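Local structure of cytoplasmic export protein 1 (Saccharomyces cerevisiae, 3VWA) at residues Val433-Thr437 and Asp471-Pro476. The protein binds tRNA and, as a component of the nuclear tRNA export machinery, may pass aminoacylated tRNAs from export receptors at the nuclear pore to translation. Residues are numbered along the deposited sequence; the frame is centred on the assembly and turned at random.
Sequences VEIRT and DPQVKP
Arg436, in the first turn of helix 433-446, forms a salt bridge with Asp471 in the loop that leads into helix 474-487. The guanidinium meets the carboxylate side-on, its plane only 12° from that of the acid. Arg436 NE lies 2.6 Å from Asp471 OD1, with a nearly straight N-H...O angle of 170°. Arg436 NH1 reaches Asp471 OD2 at 3.2 Å. Both oxygens use their syn lone pairs. Asp471 OD2 also accepts from the backbone N of Gln473 (2.6 Å), on the anti side and somewhat out of the carboxylate plane, which makes an Asx turn just before helix 474-487. Arg436 NH2 also donates to the backbone O of Asp430, so a second partner probably helps to hold the group's rotation. An asparagine in place of Asp471 would probably leave the arginine charge without its mate and one guanidinium N-H facing an amide NH2.

A second salt bridge joins Lys475 and Glu434. The lysine chain runs fully extended past Thr437, and its NZ meets Glu434 OE1 at 3.0 Å. The glutamate points away from the other helix at its base but bends at chi2 (64°), which brings the carboxylate back to the lysine.

Between the two ion pairs the packing is largely apolar. Val433 CG2, anti to the backbone N, reaches both Gln473 CB (3.7 Å) and Pro476 CD (3.8 Å). Pro476 CG also rests on Thr437 OG1 (3.4 Å). That hydroxyl donates to the O of Val433, so the oxygen against the proline ring has its bond inside its own helix.

The contact joins two helices between HEAT 1 (381-419) and HEAT 2 (494-530). Because one carboxylate serves both the arginine and the Asx turn, the charge pair and the entry to the second helix are probably coupled.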
loop_
_atom_site.group_PDB
_atom_site.type_symbol
_atom_site.label_atom_id
_atom_site.label_comp_id
_atom_site.label_asym_id
_atom_site.label_seq_id
_atom_site.Cartn_x
_atom_site.Cartn_y
_atom_site.Cartn_z
ATOM N N VAL A 433 4.727 -37.179 10.990
ATOM C CA VAL A 433 4.254 -37.126 12.372
ATOM C C VAL A 433 3.841 -35.705 12.745
ATOM O O VAL A 433 2.873 -35.479 13.507
ATOM C CB VAL A 433 5.300 -37.697 13.375
ATOM C CG1 VAL A 433 6.561 -36.831 13.415
ATOM C CG2 VAL A 433 4.712 -37.817 14.785
ATOM N N GLU A 434 4.569 -34.739 12.196
ATOM C CA GLU A 434 4.296 -33.348 12.491
ATOM C C GLU A 434 2.849 -32.937 12.009
ATOM O O GLU A 434 2.095 -32.276 12.733
ATOM C CB GLU A 434 5.442 -32.499 11.969
ATOM C CG GLU A 434 5.543 -31.093 12.541
ATOM C CD GLU A 434 5.816 -31.062 14.041
ATOM O OE1 GLU A 434 6.410 -32.038 14.572
ATOM O OE2 GLU A 434 5.441 -30.060 14.692
ATOM N N ILE A 435 2.461 -33.437 10.850
ATOM C CA ILE A 435 1.182 -33.178 10.251
ATOM C C ILE A 435 0.109 -33.875 11.028
ATOM O O ILE A 435 -0.943 -33.282 11.270
ATOM C CB ILE A 435 1.152 -33.607 8.752
ATOM C CG1 ILE A 435 2.085 -32.708 7.938
ATOM C CG2 ILE A 435 -0.278 -33.536 8.177
ATOM C CD1 ILE A 435 2.192 -33.069 6.447
ATOM N N ARG A 436 0.355 -35.132 11.418
ATOM C CA ARG A 436 -0.560 -35.837 12.351
ATOM C C ARG A 436 -0.823 -35.120 13.669
ATOM O O ARG A 436 -1.994 -35.035 14.098
ATOM C CB ARG A 436 -0.186 -37.318 12.574
ATOM C CG ARG A 436 -0.054 -38.075 11.207
ATOM C CD ARG A 436 -0.150 -39.571 11.315
ATOM N NE ARG A 436 0.797 -40.124 12.306
ATOM C CZ ARG A 436 2.091 -40.377 12.097
ATOM N NH1 ARG A 436 2.804 -40.902 13.098
ATOM N NH2 ARG A 436 2.670 -40.129 10.910
ATOM N N THR A 437 0.249 -34.625 14.291
ATOM C CA THR A 437 0.211 -33.876 15.554
ATOM C C THR A 437 -0.647 -32.609 15.362
ATOM O O THR A 437 -1.609 -32.365 16.126
ATOM C CB THR A 437 1.655 -33.537 16.035
ATOM O OG1 THR A 437 2.432 -34.748 16.114
ATOM C CG2 THR A 437 1.687 -32.857 17.432
ATOM N N ASP A 471 -2.065 -43.391 17.985
ATOM C CA ASP A 471 -0.999 -43.154 17.002
ATOM C C ASP A 471 0.241 -43.943 17.463
ATOM O O ASP A 471 0.499 -43.998 18.682
ATOM C CB ASP A 471 -0.715 -41.639 16.842
ATOM C CG ASP A 471 0.266 -41.311 15.718
ATOM O OD1 ASP A 471 -0.170 -40.918 14.598
ATOM O OD2 ASP A 471 1.496 -41.407 15.935
ATOM N N PRO A 472 0.996 -44.544 16.512
ATOM C CA PRO A 472 2.298 -45.187 16.844
ATOM C C PRO A 472 3.313 -44.213 17.452
ATOM O O PRO A 472 4.105 -44.600 18.306
ATOM C CB PRO A 472 2.831 -45.694 15.494
ATOM C CG PRO A 472 1.953 -45.092 14.424
ATOM C CD PRO A 472 0.626 -44.752 15.098
ATOM N N GLN A 473 3.289 -42.951 17.037
ATOM C CA GLN A 473 4.209 -41.998 17.625
ATOM C C GLN A 473 3.614 -41.292 18.831
ATOM O O GLN A 473 2.402 -41.141 18.909
ATOM C CB GLN A 473 4.662 -41.030 16.559
ATOM C CG GLN A 473 5.147 -41.770 15.331
ATOM C CD GLN A 473 6.431 -42.502 15.593
ATOM O OE1 GLN A 473 7.341 -41.937 16.186
ATOM N NE2 GLN A 473 6.516 -43.774 15.155
ATOM N N VAL A 474 4.476 -40.879 19.766
ATOM C CA VAL A 474 4.067 -40.247 21.017
ATOM C C VAL A 474 3.515 -38.832 20.809
ATOM O O VAL A 474 2.601 -38.406 21.520
ATOM C CB VAL A 474 5.215 -40.266 22.064
ATOM C CG1 VAL A 474 4.956 -39.361 23.278
ATOM C CG2 VAL A 474 5.432 -41.680 22.561
ATOM N N LYS A 475 4.026 -38.105 19.826
ATOM C CA LYS A 475 3.674 -36.695 19.724
ATOM C C LYS A 475 2.162 -36.436 19.495
ATOM O O LYS A 475 1.621 -35.542 20.127
ATOM C CB LYS A 475 4.542 -35.956 18.702
ATOM C CG LYS A 475 4.497 -34.432 18.856
ATOM C CD LYS A 475 5.502 -33.712 17.934
ATOM C CE LYS A 475 5.578 -32.217 18.246
ATOM N NZ LYS A 475 6.653 -31.490 17.501
ATOM N N PRO A 476 1.504 -37.189 18.592
ATOM C CA PRO A 476 0.066 -37.001 18.319
ATOM C C PRO A 476 -0.844 -37.456 19.463
ATOM O O PRO A 476 -1.945 -36.918 19.633
ATOM C CB PRO A 476 -0.173 -37.830 17.057
ATOM C CG PRO A 476 1.233 -37.926 16.409
ATOM C CD PRO A 476 2.127 -38.098 17.603
#